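Microcin B17-processing protein McbB (Escherichia coli str. K-12 substr. MG1655, PDB 6GRH) is needed to process the inactive precursor peptide McbA into the active antibiotic microcin B17, working in a complex with McbC and McbD. Local coordinates at residues B[166-171]-B[182-187]; B[190-195]-B[288-293]; B[196-201]-B[225-230]; B[267-272]-B[282-287]. All coordinates share one frame; numbering follows the deposited sequence. Where two conformers were deposited one is given.

Interaction 1 (B[166-171]-B[182-187]); sequences VAFIQS and GVYSPD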
# COMPACT_ATOMS: atom_id res chain seq x y z
N VAL B 166 -7.17 31.33 -1.15
CA VAL B 166 -8.30 30.42 -0.97
C VAL B 166 -7.79 29.00 -0.73
O VAL B 166 -6.67 28.66 -1.11
CB VAL B 166 -9.21 30.43 -2.21
CG1 VAL B 166 -8.58 29.75 -3.42
CG2 VAL B 166 -10.57 29.83 -1.91
N ALA B 167 -8.60 28.20 -0.06
CA ALA B 167 -8.45 26.75 -0.04
C ALA B 167 -9.84 26.14 0.06
O ALA B 167 -10.80 26.80 0.43
CB ALA B 167 -7.57 26.29 1.11
N PHE B 168 -9.93 24.86 -0.30
CA PHE B 168 -11.18 24.14 -0.31
C PHE B 168 -11.04 22.84 0.44
O PHE B 168 -9.97 22.19 0.39
CB PHE B 168 -11.61 23.76 -1.73
CG PHE B 168 -11.68 24.91 -2.69
CD1 PHE B 168 -10.52 25.40 -3.30
CD2 PHE B 168 -12.88 25.47 -3.01
CE1 PHE B 168 -10.57 26.44 -4.21
CE2 PHE B 168 -12.96 26.51 -3.92
CZ PHE B 168 -11.80 26.99 -4.53
N ILE B 169 -12.15 22.43 1.08
CA ILE B 169 -12.33 21.07 1.58
C ILE B 169 -13.66 20.65 1.05
O ILE B 169 -14.56 21.48 0.95
CB ILE B 169 -12.33 21.03 3.12
CG1 ILE B 169 -10.91 21.31 3.60
CG2 ILE B 169 -12.80 19.67 3.65
CD1 ILE B 169 -10.81 21.67 5.05
N GLN B 170 -13.76 19.40 0.64
CA GLN B 170 -14.99 18.84 0.13
C GLN B 170 -15.35 17.63 0.94
O GLN B 170 -14.48 16.79 1.21
CB GLN B 170 -14.87 18.40 -1.34
CG GLN B 170 -14.40 19.46 -2.32
CD GLN B 170 -12.91 19.74 -2.31
OE1 GLN B 170 -12.51 20.87 -2.58
NE2 GLN B 170 -12.09 18.74 -2.09
N SER B 171 -16.63 17.50 1.26
CA SER B 171 -17.12 16.33 1.97
C SER B 171 -18.41 15.79 1.33
O SER B 171 -19.20 16.53 0.78
CB SER B 171 -17.28 16.61 3.47
OG SER B 171 -18.27 17.57 3.73
N GLY B 182 -8.62 15.89 1.51
CA GLY B 182 -7.53 16.75 1.94
C GLY B 182 -7.78 18.18 1.52
O GLY B 182 -8.59 18.46 0.64
N VAL B 183 -7.04 19.09 2.12
CA VAL B 183 -7.21 20.49 1.82
C VAL B 183 -6.65 20.73 0.44
O VAL B 183 -5.49 20.40 0.18
CB VAL B 183 -6.47 21.38 2.82
CG1 VAL B 183 -6.62 22.84 2.40
CG2 VAL B 183 -7.02 21.18 4.23
N TYR B 184 -7.48 21.26 -0.45
CA TYR B 184 -7.07 21.76 -1.75
C TYR B 184 -6.72 23.25 -1.71
O TYR B 184 -7.60 24.11 -1.64
CB TYR B 184 -8.19 21.51 -2.77
CG TYR B 184 -7.89 22.08 -4.14
CD1 TYR B 184 -6.60 21.99 -4.70
CD2 TYR B 184 -8.88 22.70 -4.87
CE1 TYR B 184 -6.32 22.54 -5.95
CE2 TYR B 184 -8.62 23.25 -6.12
CZ TYR B 184 -7.35 23.17 -6.66
OH TYR B 184 -7.15 23.74 -7.88
N SER B 185 -5.43 23.54 -1.80
CA SER B 185 -4.89 24.90 -1.78
C SER B 185 -4.10 25.11 -3.05
O SER B 185 -3.03 24.51 -3.21
CB SER B 185 -3.99 25.10 -0.58
OG SER B 185 -3.22 26.30 -0.71
N PRO B 186 -4.62 25.94 -3.98
CA PRO B 186 -3.81 26.22 -5.15
C PRO B 186 -2.46 26.83 -4.82
O PRO B 186 -1.46 26.45 -5.44
CB PRO B 186 -4.69 27.18 -5.96
CG PRO B 186 -6.08 26.82 -5.56
CD PRO B 186 -6.01 26.39 -4.15
N ASP B 187 -2.40 27.75 -3.87
CA ASP B 187 -1.13 28.34 -3.43
C ASP B 187 -0.12 27.25 -3.01
O ASP B 187 1.04 27.36 -3.36
CB ASP B 187 -1.32 29.28 -2.23
CG ASP B 187 -1.89 30.64 -2.62
OD1 ASP B 187 -1.89 30.99 -3.82
OD2 ASP B 187 -2.33 31.37 -1.68
O HOH W 1 -4.71 29.35 -2.85
O HOH W 2 -4.51 28.23 0.62
O HOH W 3 -8.99 18.13 -2.17
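F168 and Y184 pair backbone to backbone as one antiparallel hydrogen-bonded bridge, F168 N donating to Y184 O and Y184 N to F168 O, each at 2.8 Å. The bridge lies beyond the end of strand 177-180, the antiparallel neighbour of 167-174, and carries the pairing one step into the loop toward helix 193-204. The F168 and Y184 side chains lie side by side, pointing the same way. Their rings are near parallel, 23° apart, but slid so far that they barely overlap, and the touch is F168 CD1 to Y184 CD2 at 3.5 Å. With CG anti to its backbone N (chi1 177°), the Y184 ring starts beside its own carbonyl carbon, and P186 CD sits over the centre of one face. A167 and I169 meet V183 through its two methyls: A167 CB lies 3.8 Å from V183 CG1, and CG2 of the valine touches I169 CG1 and CD1. A167 has just CB to offer, while the branched V183 and I169 fill the side facing L253 of helix 236-254. Where the pairing ends, two waters each donate to V166 O; one also accepts from D187 N, and the other hydrogen-bonds S185 OG, itself bonded to L188 N. Y184 OH bonds E161, Q170 OE1 bonds Y157 of helix 150-160, and the Y157 ring packs edge-to-face on F168. On its other side strand 167-174 pairs with strand 139-144.

Interaction 2 (B[190-195]-B[288-293]); sequences TPCHFC and QACSCL. With ZN (zinc ion), chain F.
C192 and C292 both hold SG between backbone N and carbonyl carbon (chi1 83° and 59°), whereas in C195 it lies anti to the carbonyl carbon and in C290 anti to the backbone N (chi1 -166°). These rotations aim four sulfurs from two distant parts of the chain at one zinc ion, C192, C195, C290 and C292 each binding it through SG at 2.3 Å. C192 SG and C290 SG stand 3.5 Å apart, as expected around a tetrahedral centre. Cysteine suits the place as a soft, compact ligand, but four thiolates would put much negative charge on the metal. Among the N-H groups of the two segments, C292 N donates to C290 SG at 3.5 Å and probably eases that charge. A small apolar touch puts C192 CB 3.8 Å from C292 CB. C192 is the N-cap of helix 193-204, placing C195 one turn on; the C192 side chain packs against Y184 and Y157. Near the C-terminus, Q288 OE1 accepts from I2 N and L293 O from R24 NH1 of the McbD chain, and Q288 O from R252 NH1 of the McbC chain. CxxC and CxC pairs closing on one metal form a Cys4 zinc site, which here ties the chain end to the start of a helix.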
# COMPACT_ATOMS: atom_id res chain seq x y z
N THR B 190 -1.58 21.43 -3.55
CA THR B 190 -2.10 20.15 -3.06
C THR B 190 -3.24 19.62 -3.95
O THR B 190 -3.88 20.41 -4.66
CB THR B 190 -2.63 20.26 -1.62
OG1 THR B 190 -3.62 21.28 -1.54
CG2 THR B 190 -1.52 20.59 -0.64
N PRO B 191 -3.50 18.29 -3.92
CA PRO B 191 -4.50 17.69 -4.80
C PRO B 191 -5.92 18.12 -4.52
O PRO B 191 -6.31 18.25 -3.38
CB PRO B 191 -4.36 16.18 -4.55
CG PRO B 191 -2.98 16.01 -4.03
CD PRO B 191 -2.75 17.24 -3.19
N CYS B 192 -6.67 18.26 -5.60
CA CYS B 192 -8.03 18.71 -5.58
C CYS B 192 -9.01 17.56 -5.33
O CYS B 192 -8.61 16.43 -5.17
CB CYS B 192 -8.31 19.43 -6.89
SG CYS B 192 -8.74 18.35 -8.27
N HIS B 193 -10.29 17.89 -5.25
CA HIS B 193 -11.34 16.89 -5.11
C HIS B 193 -11.29 15.75 -6.13
O HIS B 193 -11.50 14.58 -5.79
CB HIS B 193 -12.68 17.53 -5.27
CG HIS B 193 -13.79 16.55 -5.39
ND1 HIS B 193 -14.18 15.75 -4.34
CD2 HIS B 193 -14.61 16.25 -6.43
CE1 HIS B 193 -15.19 14.99 -4.73
NE2 HIS B 193 -15.47 15.28 -5.99
N PHE B 194 -11.04 16.09 -7.39
CA PHE B 194 -11.06 15.09 -8.47
C PHE B 194 -9.89 14.11 -8.31
O PHE B 194 -10.03 12.91 -8.55
CB PHE B 194 -11.18 15.78 -9.84
CG PHE B 194 -12.48 16.51 -9.99
CD1 PHE B 194 -13.67 15.79 -10.11
CD2 PHE B 194 -12.53 17.89 -9.88
CE1 PHE B 194 -14.88 16.45 -10.16
CE2 PHE B 194 -13.75 18.56 -9.96
CZ PHE B 194 -14.92 17.84 -10.09
N CYS B 195 -8.76 14.61 -7.80
CA CYS B 195 -7.66 13.74 -7.41
C CYS B 195 -8.09 12.70 -6.36
O CYS B 195 -7.66 11.54 -6.43
CB CYS B 195 -6.46 14.55 -6.92
SG CYS B 195 -5.65 15.51 -8.20
N GLN B 288 -3.15 11.48 -12.39
CA GLN B 288 -2.45 11.72 -13.64
C GLN B 288 -3.26 12.48 -14.70
O GLN B 288 -2.68 13.25 -15.47
CB GLN B 288 -1.91 10.41 -14.25
CG GLN B 288 -2.98 9.37 -14.56
CD GLN B 288 -2.38 8.02 -14.86
OE1 GLN B 288 -1.24 7.92 -15.36
NE2 GLN B 288 -3.11 6.96 -14.53
N ALA B 289 -4.58 12.22 -14.76
CA ALA B 289 -5.44 12.88 -15.73
C ALA B 289 -6.10 14.17 -15.25
O ALA B 289 -6.91 14.72 -15.98
CB ALA B 289 -6.52 11.94 -16.24
N CYS B 290 -5.77 14.64 -14.05
CA CYS B 290 -6.35 15.86 -13.51
C CYS B 290 -5.56 17.08 -13.95
O CYS B 290 -4.36 17.04 -13.99
CB CYS B 290 -6.37 15.83 -11.99
SG CYS B 290 -7.43 17.11 -11.29
N SER B 291 -6.25 18.18 -14.19
CA SER B 291 -5.58 19.43 -14.57
C SER B 291 -5.42 20.45 -13.43
O SER B 291 -4.99 21.58 -13.69
CB SER B 291 -6.40 20.06 -15.68
OG SER B 291 -7.72 20.21 -15.17
N CYS B 292 -5.68 20.07 -12.17
CA CYS B 292 -5.57 21.03 -11.06
C CYS B 292 -4.17 21.65 -10.93
O CYS B 292 -4.02 22.83 -10.66
CB CYS B 292 -6.03 20.46 -9.71
SG CYS B 292 -5.17 18.99 -9.09
N LEU B 293 -3.14 20.84 -11.16
CA LEU B 293 -1.75 21.28 -11.13
C LEU B 293 -1.39 22.32 -12.18
O LEU B 293 -0.48 23.12 -11.98
CB LEU B 293 -0.84 20.08 -11.40
CG LEU B 293 -0.69 19.19 -10.19
CD1 LEU B 293 0.10 17.96 -10.58
CD2 LEU B 293 -0.02 19.99 -9.09
ZN ZN F . -6.80 17.35 -9.09

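Interaction 3 (B[196-201]-B[225-230]); sequences HIERWL and YQMTLP. With SO4 (sulfate ion), chain G.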
# COMPACT_ATOMS: atom_id res chain seq x y z
N HIS B 196 -8.93 13.12 -5.41
CA HIS B 196 -9.42 12.27 -4.34
C HIS B 196 -10.43 11.25 -4.82
O HIS B 196 -10.27 10.00 -4.58
CB HIS B 196 -10.01 13.10 -3.19
CG HIS B 196 -8.96 13.75 -2.35
ND1 HIS B 196 -8.31 14.90 -2.73
CD2 HIS B 196 -8.37 13.34 -1.20
CE1 HIS B 196 -7.41 15.22 -1.81
NE2 HIS B 196 -7.42 14.28 -0.88
N ILE B 197 -11.46 11.72 -5.52
CA ILE B 197 -12.58 10.87 -5.89
C ILE B 197 -12.12 9.76 -6.86
O ILE B 197 -12.59 8.63 -6.77
CB ILE B 197 -13.75 11.70 -6.44
CG1 ILE B 197 -15.06 10.92 -6.34
CG2 ILE B 197 -13.50 12.13 -7.87
CD1 ILE B 197 -16.26 11.83 -6.30
N GLU B 198 -11.16 10.06 -7.72
CA GLU B 198 -10.54 9.05 -8.61
C GLU B 198 -9.73 8.01 -7.84
O GLU B 198 -9.73 6.83 -8.19
CB GLU B 198 -9.69 9.73 -9.69
CG GLU B 198 -10.56 10.52 -10.67
CD GLU B 198 -11.53 9.66 -11.49
OE1 GLU B 198 -11.19 8.48 -11.73
OE2 GLU B 198 -12.60 10.18 -11.90
N ARG B 199 -9.01 8.43 -6.81
CA ARG B 199 -8.33 7.49 -5.92
C ARG B 199 -9.34 6.52 -5.27
O ARG B 199 -9.10 5.29 -5.28
CB ARG B 199 -7.50 8.22 -4.86
CG ARG B 199 -6.67 7.33 -3.95
CD ARG B 199 -5.45 6.80 -4.65
NE ARG B 199 -4.64 5.93 -3.80
CZ ARG B 199 -4.80 4.61 -3.65
NH1 ARG B 199 -5.77 3.92 -4.26
NH2 ARG B 199 -3.96 3.97 -2.84
N TRP B 200 -10.46 7.02 -4.76
CA TRP B 200 -11.45 6.15 -4.10
C TRP B 200 -12.21 5.27 -5.10
O TRP B 200 -12.46 4.09 -4.82
CB TRP B 200 -12.46 6.93 -3.24
CG TRP B 200 -11.87 7.98 -2.32
CD1 TRP B 200 -12.39 9.21 -2.06
CD2 TRP B 200 -10.66 7.90 -1.55
NE1 TRP B 200 -11.60 9.89 -1.20
CE2 TRP B 200 -10.53 9.12 -0.85
CE3 TRP B 200 -9.67 6.91 -1.37
CZ2 TRP B 200 -9.47 9.39 0.01
CZ3 TRP B 200 -8.60 7.18 -0.51
CH2 TRP B 200 -8.51 8.42 0.16
N LEU B 201 -12.57 5.82 -6.26
CA LEU B 201 -13.26 5.02 -7.29
C LEU B 201 -12.40 3.85 -7.81
O LEU B 201 -12.93 2.75 -8.01
CB LEU B 201 -13.80 5.88 -8.43
CG LEU B 201 -14.91 6.83 -8.00
CD1 LEU B 201 -15.29 7.72 -9.16
CD2 LEU B 201 -16.15 6.14 -7.47
N TYR B 225 -16.81 14.63 -18.65
CA TYR B 225 -16.48 14.18 -17.30
C TYR B 225 -17.58 14.63 -16.38
O TYR B 225 -17.70 15.83 -16.10
CB TYR B 225 -15.12 14.74 -16.81
CG TYR B 225 -14.67 14.14 -15.49
CD1 TYR B 225 -15.10 14.67 -14.28
CD2 TYR B 225 -13.82 13.03 -15.44
CE1 TYR B 225 -14.70 14.12 -13.07
CE2 TYR B 225 -13.41 12.47 -14.23
CZ TYR B 225 -13.85 13.04 -13.04
OH TYR B 225 -13.48 12.50 -11.81
N GLN B 226 -18.41 13.69 -15.96
CA GLN B 226 -19.42 14.00 -14.96
C GLN B 226 -19.88 12.75 -14.26
O GLN B 226 -19.87 11.65 -14.86
CB GLN B 226 -20.60 14.78 -15.56
CG GLN B 226 -21.76 13.97 -16.13
CD GLN B 226 -22.65 14.81 -17.03
OE1 GLN B 226 -22.80 14.51 -18.23
NE2 GLN B 226 -23.23 15.88 -16.49
N MET B 227 -20.26 12.90 -12.99
CA MET B 227 -20.77 11.77 -12.24
C MET B 227 -21.49 12.10 -10.95
O MET B 227 -21.31 13.17 -10.36
CB MET B 227 -19.62 10.85 -11.89
CG MET B 227 -18.42 11.60 -11.37
SD MET B 227 -17.50 10.41 -10.43
CE MET B 227 -16.15 11.46 -9.90
N THR B 228 -22.29 11.12 -10.55
CA THR B 228 -22.90 11.05 -9.24
C THR B 228 -22.24 9.86 -8.54
O THR B 228 -21.45 9.13 -9.17
CB THR B 228 -24.41 10.82 -9.39
OG1 THR B 228 -24.61 9.61 -10.12
CG2 THR B 228 -25.06 11.98 -10.15
N LEU B 229 -22.57 9.65 -7.27
CA LEU B 229 -21.93 8.59 -6.48
C LEU B 229 -22.96 7.78 -5.72
O LEU B 229 -23.80 8.38 -5.05
CB LEU B 229 -20.96 9.19 -5.47
CG LEU B 229 -19.78 10.00 -5.99
CD1 LEU B 229 -19.05 10.67 -4.83
CD2 LEU B 229 -18.84 9.13 -6.82
N PRO B 230 -22.91 6.44 -5.81
CA PRO B 230 -23.79 5.65 -4.97
C PRO B 230 -23.38 5.76 -3.46
O PRO B 230 -22.18 5.90 -3.14
CB PRO B 230 -23.62 4.22 -5.52
CG PRO B 230 -22.25 4.19 -6.07
CD PRO B 230 -21.95 5.59 -6.55
S SO4 G . -5.21 0.49 -3.17
O1 SO4 G . -6.08 -0.29 -2.26
O2 SO4 G . -4.39 -0.40 -4.03
O3 SO4 G . -6.09 1.29 -4.06
O4 SO4 G . -4.32 1.33 -2.35
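E198 and Y225 meet tip to tip, the phenol OH donating a hydrogen bond to OE2 at a very short 2.5 Å. The glutamate chain bends at chi2 (-64°), and its carboxylate plane stands 58° from the ring, with OE2 near the ring plane at its edge. Y225 CG is anti to the backbone N (chi1 -172°), which starts the phenol off toward the helix, and tyrosine has the length to bridge to a surface carboxylate. Beside this polar pair lies an apolar one: M227, extended beyond CG, reaches its terminal CE to I197 CG2 at 3.4 Å. The unbranched thioether can slip between neighbours, and its SD rests 3.7 Å from L201 CD1. I197 CD1 meets L229 CD1 tip to tip, also at 3.4 Å; I197 was deposited in two conformers, so any strain here is doubtful. L201 CD2 and L229 CD2 complete the patch more loosely. Farther round the helix, R199 NH1 and NH2 bond a sulfate ion, probably from the crystallisation liquor, which R203 also bonds. Loop 225-230, between helices 215-220 and 236-254, packs on helix 193-204, with M227 paired by backbone with S150 at helix 150-160 and L229 set against Y172 of strand 167-174.

Interaction 4 (B[267-272]-B[282-287]); sequences MSSVSA and EPVIHW
The carbonyl oxygen of E282 takes two bonds from one residue, S269: the hydroxyl OG donates to it at 2.6 Å, and the backbone N of S269 adds a weak bond at 3.3 Å. This is the end of an antiparallel pairing between strands 269-273 and 279-282, the latter being the outermost strand on that side of the mixed sheet within this chain. S269 and E282 form a hydrogen-bonded pair, and the return bond, E282 N to S269 O, is sounder, at 3.1 Å. S269 OG stands between its backbone N and carbonyl carbon (chi1 73°), and from there it lies in the plane of the E282 carbonyl, on a lone pair. Serine suits this place because it is short enough to reach a main-chain oxygen beside its own backbone. The carboxylate of E282 stretches away, extended beyond CG, to a salt bridge with R203 of helix 193-204. On the same helix W200 packs against both S269 and E282, and H196 against V284. Past E282 the chain turns to P283, whose ring nitrogen has no proton to give, and regular pairing stops. A water also accepts from S269 N, and from V284 N. S268, with OG anti to its carbonyl carbon, lays that oxygen beside the proline ring, S268 OG to P283 CB being 3.6 Å.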
# COMPACT_ATOMS: atom_id res chain seq x y z
N MET B 267 -2.69 17.99 6.36
CA MET B 267 -3.62 18.39 5.30
C MET B 267 -4.26 17.23 4.55
O MET B 267 -4.90 17.46 3.52
CB MET B 267 -2.91 19.33 4.35
CG MET B 267 -2.62 20.65 5.03
SD MET B 267 -1.75 21.75 3.91
CE MET B 267 -2.85 21.83 2.51
N SER B 268 -4.09 16.00 5.05
CA SER B 268 -4.56 14.83 4.33
C SER B 268 -6.07 14.54 4.46
O SER B 268 -6.76 15.06 5.34
CB SER B 268 -3.78 13.59 4.81
OG SER B 268 -2.42 13.80 4.56
N SER B 269 -6.55 13.66 3.58
CA SER B 269 -7.93 13.24 3.58
C SER B 269 -8.25 12.44 4.85
O SER B 269 -7.38 11.81 5.42
CB SER B 269 -8.23 12.38 2.34
OG SER B 269 -7.64 11.10 2.48
N VAL B 270 -9.53 12.44 5.24
CA VAL B 270 -10.04 11.70 6.37
C VAL B 270 -11.29 10.99 5.86
O VAL B 270 -12.19 11.65 5.36
CB VAL B 270 -10.44 12.63 7.54
CG1 VAL B 270 -11.03 11.81 8.70
CG2 VAL B 270 -9.25 13.46 7.98
N SER B 271 -11.32 9.67 5.95
CA SER B 271 -12.48 8.87 5.54
C SER B 271 -13.01 8.11 6.75
O SER B 271 -12.23 7.60 7.56
CB SER B 271 -12.08 7.86 4.43
OG SER B 271 -11.39 8.52 3.37
N ALA B 272 -14.32 8.01 6.88
CA ALA B 272 -14.95 7.32 8.00
C ALA B 272 -15.91 6.26 7.47
O ALA B 272 -16.76 6.57 6.64
CB ALA B 272 -15.68 8.30 8.90
N GLU B 282 -5.31 9.55 5.10
CA GLU B 282 -4.48 9.09 4.00
C GLU B 282 -4.16 10.24 3.04
O GLU B 282 -5.07 10.90 2.59
CB GLU B 282 -5.22 7.97 3.23
CG GLU B 282 -4.38 7.21 2.22
CD GLU B 282 -5.07 5.97 1.61
OE1 GLU B 282 -6.27 5.73 1.88
OE2 GLU B 282 -4.41 5.22 0.85
N PRO B 283 -2.87 10.45 2.71
CA PRO B 283 -2.54 11.45 1.70
C PRO B 283 -2.76 10.85 0.32
O PRO B 283 -2.36 9.72 0.10
CB PRO B 283 -1.06 11.74 1.96
CG PRO B 283 -0.51 10.45 2.53
CD PRO B 283 -1.67 9.70 3.15
N VAL B 284 -3.43 11.55 -0.59
CA VAL B 284 -3.60 11.03 -1.96
C VAL B 284 -2.62 11.74 -2.89
O VAL B 284 -2.27 12.88 -2.66
CB VAL B 284 -5.05 11.15 -2.47
CG1 VAL B 284 -6.04 10.68 -1.40
CG2 VAL B 284 -5.38 12.54 -2.96
N ILE B 285 -2.23 11.06 -3.95
CA ILE B 285 -1.42 11.66 -5.00
C ILE B 285 -2.30 12.46 -5.98
O ILE B 285 -3.52 12.29 -6.03
CB ILE B 285 -0.58 10.60 -5.77
CG1 ILE B 285 -1.46 9.60 -6.53
CG2 ILE B 285 0.33 9.84 -4.80
CD1 ILE B 285 -0.69 8.71 -7.47
N HIS B 286 -1.67 13.36 -6.72
CA HIS B 286 -2.33 14.02 -7.86
C HIS B 286 -2.71 12.96 -8.88
O HIS B 286 -1.93 12.05 -9.17
CB HIS B 286 -1.40 15.03 -8.51
CG HIS B 286 -1.13 16.23 -7.68
ND1 HIS B 286 -0.09 16.29 -6.78
CD2 HIS B 286 -1.75 17.43 -7.61
CE1 HIS B 286 -0.09 17.48 -6.19
NE2 HIS B 286 -1.09 18.19 -6.68
N TRP B 287 -3.94 13.02 -9.38
CA TRP B 287 -4.37 12.06 -10.38
C TRP B 287 -3.73 12.46 -11.71
O TRP B 287 -3.70 13.64 -12.09
CB TRP B 287 -5.87 12.04 -10.46
CG TRP B 287 -6.42 11.14 -11.49
CD1 TRP B 287 -6.04 9.87 -11.77
CD2 TRP B 287 -7.54 11.42 -12.34
NE1 TRP B 287 -6.84 9.34 -12.74
CE2 TRP B 287 -7.77 10.27 -13.10
CE3 TRP B 287 -8.37 12.54 -12.50
CZ2 TRP B 287 -8.81 10.20 -14.04
CZ3 TRP B 287 -9.39 12.47 -13.44
CH2 TRP B 287 -9.60 11.30 -14.20
O HOH W 4 -5.24 13.77 0.83

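The zinc ion of interaction 2 is the common landmark. Interactions 1, 3 and 4 have their centres about 11, 12 and 12 Å from that of interaction 2, and the side chains of Y184, E198 and V284 come within about 6, 8 and 8 Å of the metal. T190 OG1 joins interactions 1 and 2, lying 2.7 Å from V183 O and 2.9 Å from S185 N. Interactions 2 and 3 share helix 193-204, whose N-cap and first turn supply two of the four zinc ligands while the next turn faces 225-230. Interactions 1 and 4 reach the same sheet, where V183 N lies 3.0 Å from M267 O. From interaction 4 the chain leads from W287, past two further residues, to C290 of the second cysteine pair.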